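Local coordinates for twitching motility protein PilT (Aquifex aeolicus, PDB 2EYU) that probably powers retraction of type IV pili as an ATP-driven motor, coupling nucleotide hydrolysis in its P-loop domain to twitching motility, at residues A[6-10]-A[11-15]; A[132-135]-A[136-139]; A[200-203]-A[204-207]; A[220-223]-A[224-228]. The protein carries 1 engineered substitution. All coordinates share one frame; numbering follows the deposited sequence.

Contact 1: A[6-10]-A[11-15]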
loop_
_atom_site.group_PDB
_atom_site.type_symbol
_atom_site.label_atom_id
_atom_site.label_comp_id
_atom_site.label_asym_id
_atom_site.label_seq_id
_atom_site.Cartn_x
_atom_site.Cartn_y
_atom_site.Cartn_z
ATOM N N PRO A 6 -10.450 -12.860 -3.409
ATOM C CA PRO A 6 -10.852 -13.007 -2.012
ATOM C C PRO A 6 -11.596 -11.783 -1.480
ATOM O O PRO A 6 -11.230 -10.657 -1.816
ATOM C CB PRO A 6 -9.531 -13.131 -1.249
ATOM C CG PRO A 6 -8.501 -12.612 -2.204
ATOM C CD PRO A 6 -8.986 -13.041 -3.562
ATOM N N GLU A 7 -12.595 -12.060 -0.662
ATOM C CA GLU A 7 -13.419 -11.065 0.019
ATOM C C GLU A 7 -12.565 -10.233 0.954
ATOM O O GLU A 7 -11.769 -10.781 1.721
ATOM C CB GLU A 7 -14.521 -11.799 0.771
ATOM C CG GLU A 7 -15.208 -11.054 1.896
ATOM C CD GLU A 7 -16.484 -11.776 2.317
ATOM O OE1 GLU A 7 -17.519 -11.094 2.462
ATOM O OE2 GLU A 7 -16.417 -13.018 2.486
ATOM N N PHE A 8 -12.676 -8.905 0.948
ATOM C CA PHE A 8 -11.781 -8.136 1.812
ATOM C C PHE A 8 -11.918 -8.477 3.292
ATOM O O PHE A 8 -10.988 -8.177 4.055
ATOM C CB PHE A 8 -11.999 -6.634 1.618
ATOM C CG PHE A 8 -10.884 -5.793 2.233
ATOM C CD1 PHE A 8 -10.985 -5.324 3.530
ATOM C CD2 PHE A 8 -9.753 -5.485 1.493
ATOM C CE1 PHE A 8 -9.983 -4.560 4.106
ATOM C CE2 PHE A 8 -8.746 -4.731 2.065
ATOM C CZ PHE A 8 -8.860 -4.264 3.359
ATOM N N LYS A 9 -13.035 -9.079 3.673
ATOM C CA LYS A 9 -13.297 -9.459 5.057
ATOM C C LYS A 9 -12.486 -10.685 5.451
ATOM O O LYS A 9 -12.237 -10.975 6.622
ATOM C CB LYS A 9 -14.803 -9.673 5.232
ATOM C CG LYS A 9 -15.235 -10.175 6.594
ATOM C CD LYS A 9 -16.734 -10.011 6.790
ATOM C CE LYS A 9 -17.068 -9.564 8.208
ATOM N NZ LYS A 9 -18.343 -10.176 8.684
ATOM N N LYS A 10 -12.037 -11.458 4.476
ATOM C CA LYS A 10 -11.202 -12.615 4.741
ATOM C C LYS A 10 -9.726 -12.235 4.826
ATOM O O LYS A 10 -8.905 -13.108 5.110
ATOM C CB LYS A 10 -11.344 -13.666 3.640
ATOM C CG LYS A 10 -12.733 -13.855 3.070
ATOM C CD LYS A 10 -13.714 -14.292 4.145
ATOM C CE LYS A 10 -14.551 -13.118 4.627
ATOM N NZ LYS A 10 -14.792 -13.154 6.099
ATOM N N LEU A 11 -9.388 -10.977 4.566
ATOM C CA LEU A 11 -7.991 -10.560 4.458
ATOM C C LEU A 11 -7.291 -10.497 5.799
ATOM O O LEU A 11 -6.089 -10.727 5.947
ATOM C CB LEU A 11 -7.935 -9.200 3.750
ATOM C CG LEU A 11 -7.095 -9.097 2.478
ATOM C CD1 LEU A 11 -7.335 -10.263 1.532
ATOM C CD2 LEU A 11 -7.377 -7.785 1.757
ATOM N N GLY A 12 -8.005 -10.173 6.887
ATOM C CA GLY A 12 -7.271 -10.084 8.149
ATOM C C GLY A 12 -6.746 -8.664 8.341
ATOM O O GLY A 12 -5.933 -8.409 9.222
ATOM N N LEU A 13 -7.227 -7.764 7.493
ATOM C CA LEU A 13 -6.929 -6.346 7.558
ATOM C C LEU A 13 -8.149 -5.625 8.125
ATOM O O LEU A 13 -9.277 -6.078 7.919
ATOM C CB LEU A 13 -6.577 -5.792 6.175
ATOM C CG LEU A 13 -5.277 -6.336 5.570
ATOM C CD1 LEU A 13 -5.337 -6.259 4.054
ATOM C CD2 LEU A 13 -4.078 -5.581 6.135
ATOM N N PRO A 14 -7.965 -4.535 8.838
ATOM C CA PRO A 14 -9.111 -3.851 9.451
ATOM C C PRO A 14 -9.786 -2.873 8.491
ATOM O O PRO A 14 -9.175 -2.355 7.557
ATOM C CB PRO A 14 -8.477 -3.125 10.630
ATOM C CG PRO A 14 -7.019 -3.432 10.590
ATOM C CD PRO A 14 -6.705 -3.858 9.178
ATOM N N ASP A 15 -11.065 -2.670 8.767
ATOM C CA ASP A 15 -12.043 -1.873 8.071
ATOM C C ASP A 15 -11.501 -0.548 7.556
ATOM O O ASP A 15 -11.804 -0.162 6.422
ATOM C CB ASP A 15 -13.241 -1.558 8.984
ATOM C CG ASP A 15 -13.864 -2.755 9.665
ATOM O OD1 ASP A 15 -14.569 -2.559 10.685
ATOM O OD2 ASP A 15 -13.667 -3.898 9.200
#
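With CG anti to the backbone N (chi1 -166°), the ring of Phe8 swings over toward Leu11 and Leu13, the two side chains that meet it a few residues further along this turn. On Leu11 the methyl CD2 does the touching: it approaches the ring obliquely, 3.3 Å from Phe8 CD2, and lies nearly as close to CE2; the contact centres on the CD2-CE2 bond. The far end of the ring meets Leu13, whose CB sits 3.9 Å from Phe8 CZ with CD1 just beyond. Both leucines cross the aromatic side chain at about a right angle. Near the ring plane, at the edge, lies the carbonyl of Pro14, its O 4.2 Å from Phe8 CE1.

The backbone closes the turn with Lys10 N bonded to Glu7 O (2.8 Å) and a weak bond from Leu11 N to Phe8 O (3.3 Å). Gly12, with phi at +89°, redirects the chain before helix 16-19. The ring also touches Ser44 and Met45 of helix 38-52 and Val17 and Leu18 of helix 16-19. The two backbone bonds thus shape the turn itself, whereas apolar burial of Phe8, amid exposed lysines, probably attaches it to helix 38-52.

Contact 2: A[132-135]-A[136-139]; sequences TNTA and IDTI
Thr132 and Thr138 meet hydroxyl to hydroxyl across the start of helix 135-144, with OG1 of Thr132 donating to OG1 of Thr138 at 2.6 Å. Two rotamers make this possible. Thr132 holds OG1 between its backbone N and carbonyl carbon (chi1 52°), while Thr138 has OG1 anti to its own carbonyl carbon (chi1 -73°), turned back toward the preceding turn. There Thr138 OG1 donates a hydrogen bond to Thr134 O at 2.8 Å, giving a chain of two hydrogen bonds that ends on a main-chain carbonyl. Thr134 O also accepts Thr138 N at 3.0 Å; the two donors come from opposite faces of the carbonyl plane, gripping the oxygen from both sides.

Thr134 occupies the N-cap position, yet its side chain makes no capping bond. Its CG2, anti to the backbone N, instead comes within 3.2 Å of Ile136 N and lies alongside Ile136, 3.7 Å from Ile136 CB, the two side chains pointing the same way. Asp137 bends back over the cap, bringing OD1 to 3.3 Å from Thr134 CB.

The segment follows strand 125-130, and Asn133 OD1 is hydrogen-bonded to Arg169 while its side chain touches Pro33 in the probable Walker A loop. Thr138 packs on Leu29 and Thr31 of strand 26-31 and on Ile165 of strand 162-171; Ala135, Ile136 and Ile139 turn to helix 200-209.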
loop_
_atom_site.group_PDB
_atom_site.type_symbol
_atom_site.label_atom_id
_atom_site.label_comp_id
_atom_site.label_asym_id
_atom_site.label_seq_id
_atom_site.Cartn_x
_atom_site.Cartn_y
_atom_site.Cartn_z
ATOM N N THR A 132 9.172 -2.831 -0.819
ATOM C CA THR A 132 9.700 -2.397 0.480
ATOM C C THR A 132 8.989 -3.084 1.622
ATOM O O THR A 132 7.842 -3.526 1.497
ATOM C CB THR A 132 9.543 -0.872 0.635
ATOM O OG1 THR A 132 8.176 -0.547 0.351
ATOM C CG2 THR A 132 10.393 -0.122 -0.375
ATOM N N ASN A 133 9.667 -3.184 2.767
ATOM C CA ASN A 133 9.118 -3.992 3.853
ATOM C C ASN A 133 8.354 -3.186 4.886
ATOM O O ASN A 133 7.606 -3.794 5.651
ATOM C CB ASN A 133 10.260 -4.767 4.534
ATOM C CG ASN A 133 10.256 -6.218 4.072
ATOM O OD1 ASN A 133 10.703 -7.119 4.778
ATOM N ND2 ASN A 133 9.732 -6.425 2.867
ATOM N N THR A 134 8.540 -1.873 4.922
ATOM C CA THR A 134 8.002 -1.053 6.016
ATOM C C THR A 134 7.401 0.242 5.516
ATOM O O THR A 134 7.714 0.709 4.421
ATOM C CB THR A 134 9.181 -0.795 6.981
ATOM O OG1 THR A 134 9.275 -1.957 7.845
ATOM C CG2 THR A 134 8.996 0.391 7.891
ATOM N N ALA A 135 6.515 0.860 6.285
ATOM C CA ALA A 135 5.883 2.094 5.838
ATOM C C ALA A 135 6.960 3.153 5.628
ATOM O O ALA A 135 6.858 3.937 4.688
ATOM C CB ALA A 135 4.829 2.545 6.835
ATOM N N ILE A 136 7.958 3.122 6.509
ATOM C CA ILE A 136 9.051 4.076 6.476
ATOM C C ILE A 136 9.969 3.842 5.283
ATOM O O ILE A 136 10.401 4.786 4.614
ATOM C CB ILE A 136 9.904 3.976 7.753
ATOM C CG1 ILE A 136 9.146 4.226 9.057
ATOM C CG2 ILE A 136 11.126 4.879 7.655
ATOM C CD1 ILE A 136 9.779 3.537 10.250
ATOM N N ASP A 137 10.314 2.583 5.009
ATOM C CA ASP A 137 11.231 2.358 3.880
ATOM C C ASP A 137 10.557 2.772 2.579
ATOM O O ASP A 137 11.185 3.144 1.591
ATOM C CB ASP A 137 11.647 0.895 3.742
ATOM C CG ASP A 137 12.107 0.269 5.034
ATOM O OD1 ASP A 137 11.963 -0.966 5.179
ATOM O OD2 ASP A 137 12.611 1.012 5.901
ATOM N N THR A 138 9.236 2.629 2.622
ATOM C CA THR A 138 8.378 2.912 1.469
ATOM C C THR A 138 8.520 4.360 1.025
ATOM O O THR A 138 8.652 4.639 -0.168
ATOM C CB THR A 138 6.923 2.559 1.811
ATOM O OG1 THR A 138 6.828 1.119 1.822
ATOM C CG2 THR A 138 5.959 3.094 0.766
ATOM N N ILE A 139 8.526 5.210 2.051
ATOM C CA ILE A 139 8.653 6.655 1.828
ATOM C C ILE A 139 10.028 7.014 1.318
ATOM O O ILE A 139 10.206 7.836 0.429
ATOM C CB ILE A 139 8.322 7.430 3.113
ATOM C CG1 ILE A 139 6.877 7.196 3.526
ATOM C CG2 ILE A 139 8.650 8.912 2.951
ATOM C CD1 ILE A 139 6.526 7.687 4.924
#

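Contact 3: A[200-203]-A[204-207]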
loop_
_atom_site.group_PDB
_atom_site.type_symbol
_atom_site.label_atom_id
_atom_site.label_comp_id
_atom_site.label_asym_id
_atom_site.label_seq_id
_atom_site.Cartn_x
_atom_site.Cartn_y
_atom_site.Cartn_z
ATOM N N LEU A 200 10.573 11.574 10.028
ATOM C CA LEU A 200 10.121 10.206 9.753
ATOM C C LEU A 200 10.341 9.330 10.979
ATOM O O LEU A 200 9.669 8.324 11.209
ATOM C CB LEU A 200 10.825 9.691 8.504
ATOM C CG LEU A 200 10.409 10.220 7.134
ATOM C CD1 LEU A 200 10.711 9.183 6.054
ATOM C CD2 LEU A 200 8.937 10.615 7.033
ATOM N N GLN A 201 11.304 9.742 11.810
ATOM C CA GLN A 201 11.529 9.086 13.091
ATOM C C GLN A 201 10.318 9.275 14.004
ATOM O O GLN A 201 9.832 8.300 14.578
ATOM C CB GLN A 201 12.765 9.632 13.795
ATOM C CG GLN A 201 13.785 8.580 14.204
ATOM C CD GLN A 201 15.201 9.101 14.016
ATOM O OE1 GLN A 201 15.505 10.232 14.405
ATOM N NE2 GLN A 201 16.057 8.288 13.413
ATOM N N GLN A 202 9.870 10.523 14.113
ATOM C CA GLN A 202 8.664 10.852 14.870
ATOM C C GLN A 202 7.394 10.294 14.253
ATOM O O GLN A 202 6.432 9.974 14.956
ATOM C CB GLN A 202 8.600 12.381 15.020
ATOM C CG GLN A 202 9.862 12.917 15.688
ATOM C CD GLN A 202 9.804 12.906 17.200
ATOM O OE1 GLN A 202 8.922 12.311 17.819
ATOM N NE2 GLN A 202 10.760 13.577 17.839
ATOM N N VAL A 203 7.323 10.129 12.936
ATOM C CA VAL A 203 6.177 9.496 12.288
ATOM C C VAL A 203 6.025 8.063 12.810
ATOM O O VAL A 203 4.902 7.613 13.031
ATOM C CB VAL A 203 6.343 9.448 10.759
ATOM C CG1 VAL A 203 5.376 8.485 10.091
ATOM C CG2 VAL A 203 6.185 10.851 10.167
ATOM N N TYR A 204 7.167 7.387 12.989
ATOM C CA TYR A 204 7.124 6.006 13.486
ATOM C C TYR A 204 6.613 5.960 14.918
ATOM O O TYR A 204 5.716 5.183 15.238
ATOM C CB TYR A 204 8.495 5.330 13.412
ATOM C CG TYR A 204 8.453 3.872 13.845
ATOM C CD1 TYR A 204 8.020 2.892 12.967
ATOM C CD2 TYR A 204 8.839 3.479 15.119
ATOM C CE1 TYR A 204 7.968 1.554 13.331
ATOM C CE2 TYR A 204 8.792 2.142 15.494
ATOM C CZ TYR A 204 8.359 1.188 14.601
ATOM O OH TYR A 204 8.309 -0.143 14.972
ATOM N N SER A 205 7.174 6.814 15.772
ATOM C CA SER A 205 6.706 6.900 17.153
ATOM C C SER A 205 5.206 7.151 17.157
ATOM O O SER A 205 4.436 6.627 17.966
ATOM C CB SER A 205 7.419 7.989 17.944
ATOM O OG SER A 205 8.810 8.057 17.695
ATOM N N LEU A 206 4.715 7.977 16.227
ATOM C CA LEU A 206 3.254 8.142 16.222
ATOM C C LEU A 206 2.559 6.888 15.722
ATOM O O LEU A 206 1.359 6.675 15.904
ATOM C CB LEU A 206 2.883 9.333 15.335
ATOM C CG LEU A 206 2.191 10.505 16.030
ATOM C CD1 LEU A 206 2.973 10.923 17.260
ATOM C CD2 LEU A 206 2.032 11.679 15.076
HETATM N N MSE A 207 3.264 5.978 15.023
HETATM C CA MSE A 207 2.473 4.811 14.592
HETATM C C MSE A 207 2.293 3.892 15.793
HETATM O O MSE A 207 1.309 3.166 15.859
HETATM C CB MSE A 207 3.146 4.069 13.453
HETATM C CG MSE A 207 2.880 4.545 12.030
HETATM SE SE MSE A 207 4.300 4.017 10.812
HETATM C CE MSE A 207 3.366 2.363 10.371
#
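Leu200 and Tyr204 share the first bond of this alpha-helical contact, two successive turns of helix 200-209. Tyr204 N reaches Leu200 O at 3.2 Å, but the donor stands above the carbonyl plane, 39° out of it. The side chain of Leu200 points away from the second segment and packs on Ile139 and His140 of helix 135-144.

Gln201 contributes chiefly its carbonyl. Ser205 N approaches it along a nearly straight N-H...O path of 167° at 3.3 Å. A second, weak bond from Ser205 OG to the same Gln201 O, also 3.3 Å, arises because OG is anti to the carbonyl carbon of Ser205 (chi1 -42°) and folds back over the preceding turn. Tyr204 N adds another weak approach to this oxygen, and Tyr204 CB lies against it.

Gln202 accepts Leu206 N through its O at 2.9 Å, the shortest hydrogen bond between the two segments.

Val203 is buried against Ile191 and Leu194 of helix 189-197 and Leu185 of strand 179-185. Leu206 continues this face onto Ala190 and Leu194, whereas Tyr204, with CG anti to its backbone N, projects toward Ile136 and bonds through OH to Glu246. One face of the helix thus lies on helix 189-197 and strand 179-185 and another on helix 135-144, while Gln201 and Gln202 are exposed. Selenomethionine Met207 ends the contact, its CG 3.8 Å from Val203 O.

Contact 4: A[220-223]-A[224-228]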
loop_
_atom_site.group_PDB
_atom_site.type_symbol
_atom_site.label_atom_id
_atom_site.label_comp_id
_atom_site.label_asym_id
_atom_site.label_seq_id
_atom_site.Cartn_x
_atom_site.Cartn_y
_atom_site.Cartn_z
ATOM N N ASN A 220 5.518 -4.676 13.957
ATOM C CA ASN A 220 5.931 -5.243 15.240
ATOM C C ASN A 220 4.753 -5.371 16.183
ATOM O O ASN A 220 4.599 -6.324 16.954
ATOM C CB ASN A 220 7.018 -4.372 15.860
ATOM C CG ASN A 220 8.427 -4.828 15.565
ATOM O OD1 ASN A 220 9.408 -4.159 15.894
ATOM N ND2 ASN A 220 8.542 -5.987 14.946
ATOM N N GLN A 221 3.851 -4.386 16.131
ATOM C CA GLN A 221 2.662 -4.512 16.977
ATOM C C GLN A 221 1.739 -5.632 16.503
ATOM O O GLN A 221 1.207 -6.443 17.276
ATOM C CB GLN A 221 1.900 -3.194 17.003
ATOM C CG GLN A 221 2.670 -1.943 17.418
ATOM C CD GLN A 221 1.664 -0.796 17.509
ATOM O OE1 GLN A 221 1.676 0.144 16.716
ATOM N NE2 GLN A 221 0.775 -0.937 18.487
ATOM N N THR A 222 1.532 -5.663 15.191
ATOM C CA THR A 222 0.658 -6.644 14.560
ATOM C C THR A 222 1.162 -8.069 14.789
ATOM O O THR A 222 0.379 -8.992 15.009
ATOM C CB THR A 222 0.519 -6.399 13.050
ATOM O OG1 THR A 222 -0.055 -5.113 12.771
ATOM C CG2 THR A 222 -0.439 -7.439 12.479
ATOM N N LEU A 223 2.473 -8.270 14.735
ATOM C CA LEU A 223 3.085 -9.530 15.122
ATOM C C LEU A 223 2.861 -9.863 16.588
ATOM O O LEU A 223 2.546 -10.973 17.029
ATOM C CB LEU A 223 4.599 -9.462 14.856
ATOM C CG LEU A 223 4.983 -9.308 13.390
ATOM C CD1 LEU A 223 6.443 -8.894 13.249
ATOM C CD2 LEU A 223 4.686 -10.606 12.660
ATOM N N TYR A 224 3.047 -8.826 17.404
ATOM C CA TYR A 224 2.791 -8.983 18.833
ATOM C C TYR A 224 1.372 -9.467 19.070
ATOM O O TYR A 224 1.175 -10.485 19.755
ATOM C CB TYR A 224 3.086 -7.674 19.549
ATOM C CG TYR A 224 2.918 -7.655 21.050
ATOM C CD1 TYR A 224 3.240 -8.748 21.836
ATOM C CD2 TYR A 224 2.436 -6.519 21.683
ATOM C CE1 TYR A 224 3.078 -8.704 23.208
ATOM C CE2 TYR A 224 2.272 -6.464 23.054
ATOM C CZ TYR A 224 2.596 -7.565 23.814
ATOM O OH TYR A 224 2.437 -7.526 25.179
ATOM N N LYS A 225 0.359 -8.795 18.529
ATOM C CA LYS A 225 -1.014 -9.248 18.800
ATOM C C LYS A 225 -1.321 -10.594 18.170
ATOM O O LYS A 225 -2.027 -11.412 18.770
ATOM C CB LYS A 225 -2.037 -8.207 18.356
ATOM C CG LYS A 225 -1.590 -7.232 17.286
ATOM C CD LYS A 225 -2.805 -6.536 16.679
ATOM C CE LYS A 225 -3.596 -7.501 15.815
ATOM N NZ LYS A 225 -4.983 -7.721 16.310
ATOM N N LEU A 226 -0.818 -10.887 16.977
ATOM C CA LEU A 226 -1.019 -12.222 16.417
ATOM C C LEU A 226 -0.423 -13.305 17.313
ATOM O O LEU A 226 -1.032 -14.361 17.499
ATOM C CB LEU A 226 -0.388 -12.340 15.027
ATOM C CG LEU A 226 -1.025 -11.406 13.987
ATOM C CD1 LEU A 226 -0.504 -11.666 12.584
ATOM C CD2 LEU A 226 -2.552 -11.511 14.026
ATOM N N TYR A 227 0.768 -13.023 17.834
ATOM C CA TYR A 227 1.442 -13.952 18.737
ATOM C C TYR A 227 0.623 -14.114 20.015
ATOM O O TYR A 227 0.462 -15.239 20.490
ATOM C CB TYR A 227 2.875 -13.504 19.063
ATOM C CG TYR A 227 3.515 -14.281 20.200
ATOM C CD1 TYR A 227 3.791 -15.636 20.108
ATOM C CD2 TYR A 227 3.839 -13.651 21.396
ATOM C CE1 TYR A 227 4.375 -16.340 21.153
ATOM C CE2 TYR A 227 4.416 -14.340 22.442
ATOM C CZ TYR A 227 4.683 -15.684 22.319
ATOM O OH TYR A 227 5.261 -16.366 23.367
ATOM N N LYS A 228 0.140 -12.992 20.534
ATOM C CA LYS A 228 -0.534 -12.937 21.823
ATOM C C LYS A 228 -1.905 -13.599 21.724
ATOM O O LYS A 228 -2.547 -13.826 22.742
ATOM C CB LYS A 228 -0.679 -11.504 22.331
ATOM C CG LYS A 228 0.468 -11.024 23.195
ATOM C CD LYS A 228 0.297 -11.458 24.642
ATOM C CE LYS A 228 1.622 -11.906 25.235
ATOM N NZ LYS A 228 2.610 -10.796 25.303
#
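Lys225 N and Tyr227 N make the two shortest hydrogen bonds between 220-223 and 224-228, each 2.8 Å, to Gln221 O and Leu223 O respectively. The first is nearly linear at the acceptor, with a C=O...N angle of 164°. Tyr224 N to Asn220 O and Leu226 N to Thr222 O, both 3.0 Å, complete four consecutive i to i+4 bonds, the signature of a regular alpha-helix.

Side chains then press on these same carbonyls. Lys225 CG, at an unfavourable chi1 of 23°, comes within 2.9 Å of Gln221 O, crowding the oxygen that Lys225 N already binds. Leu226, with CG anti to its carbonyl carbon (chi1 -63°), leans back to set CG 3.0 Å from Thr222 O. Tyr224 CB rests 3.2 Å from Gln221 O, and the ring is carried outward to Lys228, whose NZ bonds weakly to Tyr224 OH.

Thr222 OG1 bonds to Tyr182 O and Gln217 NE2, and Gln221 OE1 accepts Thr218 N, tying the helix to strand 179-185 and to Gln217 and Thr218 just ahead of it. Leu223 is buried, touching Ala181 of that strand and Leu247 of helix 244-251; Tyr224 packs on Leu247 too. Leu226 covers Val179 of the strand and meets Ile232 in the following loop.

Contacts 2 and 3 form one interface, their centres 12 Å apart: Ile136 CD1 touches Tyr204 CD1 at 3.3 Å, and Ala135 CB lies 3.8 Å from Met207 CE. Contact 3 also touches contact 4, where Met207 O and Gln221 OE1 are two oxygens packed 3.2 Å apart, not a bond, although the centres are about 19 Å apart. Contact 1 stands separate, about 12 Å from contacts 2 and 3 and about 6 Å from contact 4 at the nearest atoms; strand 179-185 bridges the last gap, with Tyr182 meeting both Leu13 and Thr222. Only contact 2 touches the probable Walker A loop, Asn133 on Pro33; contact 1 packs on helix 38-52, which follows that loop.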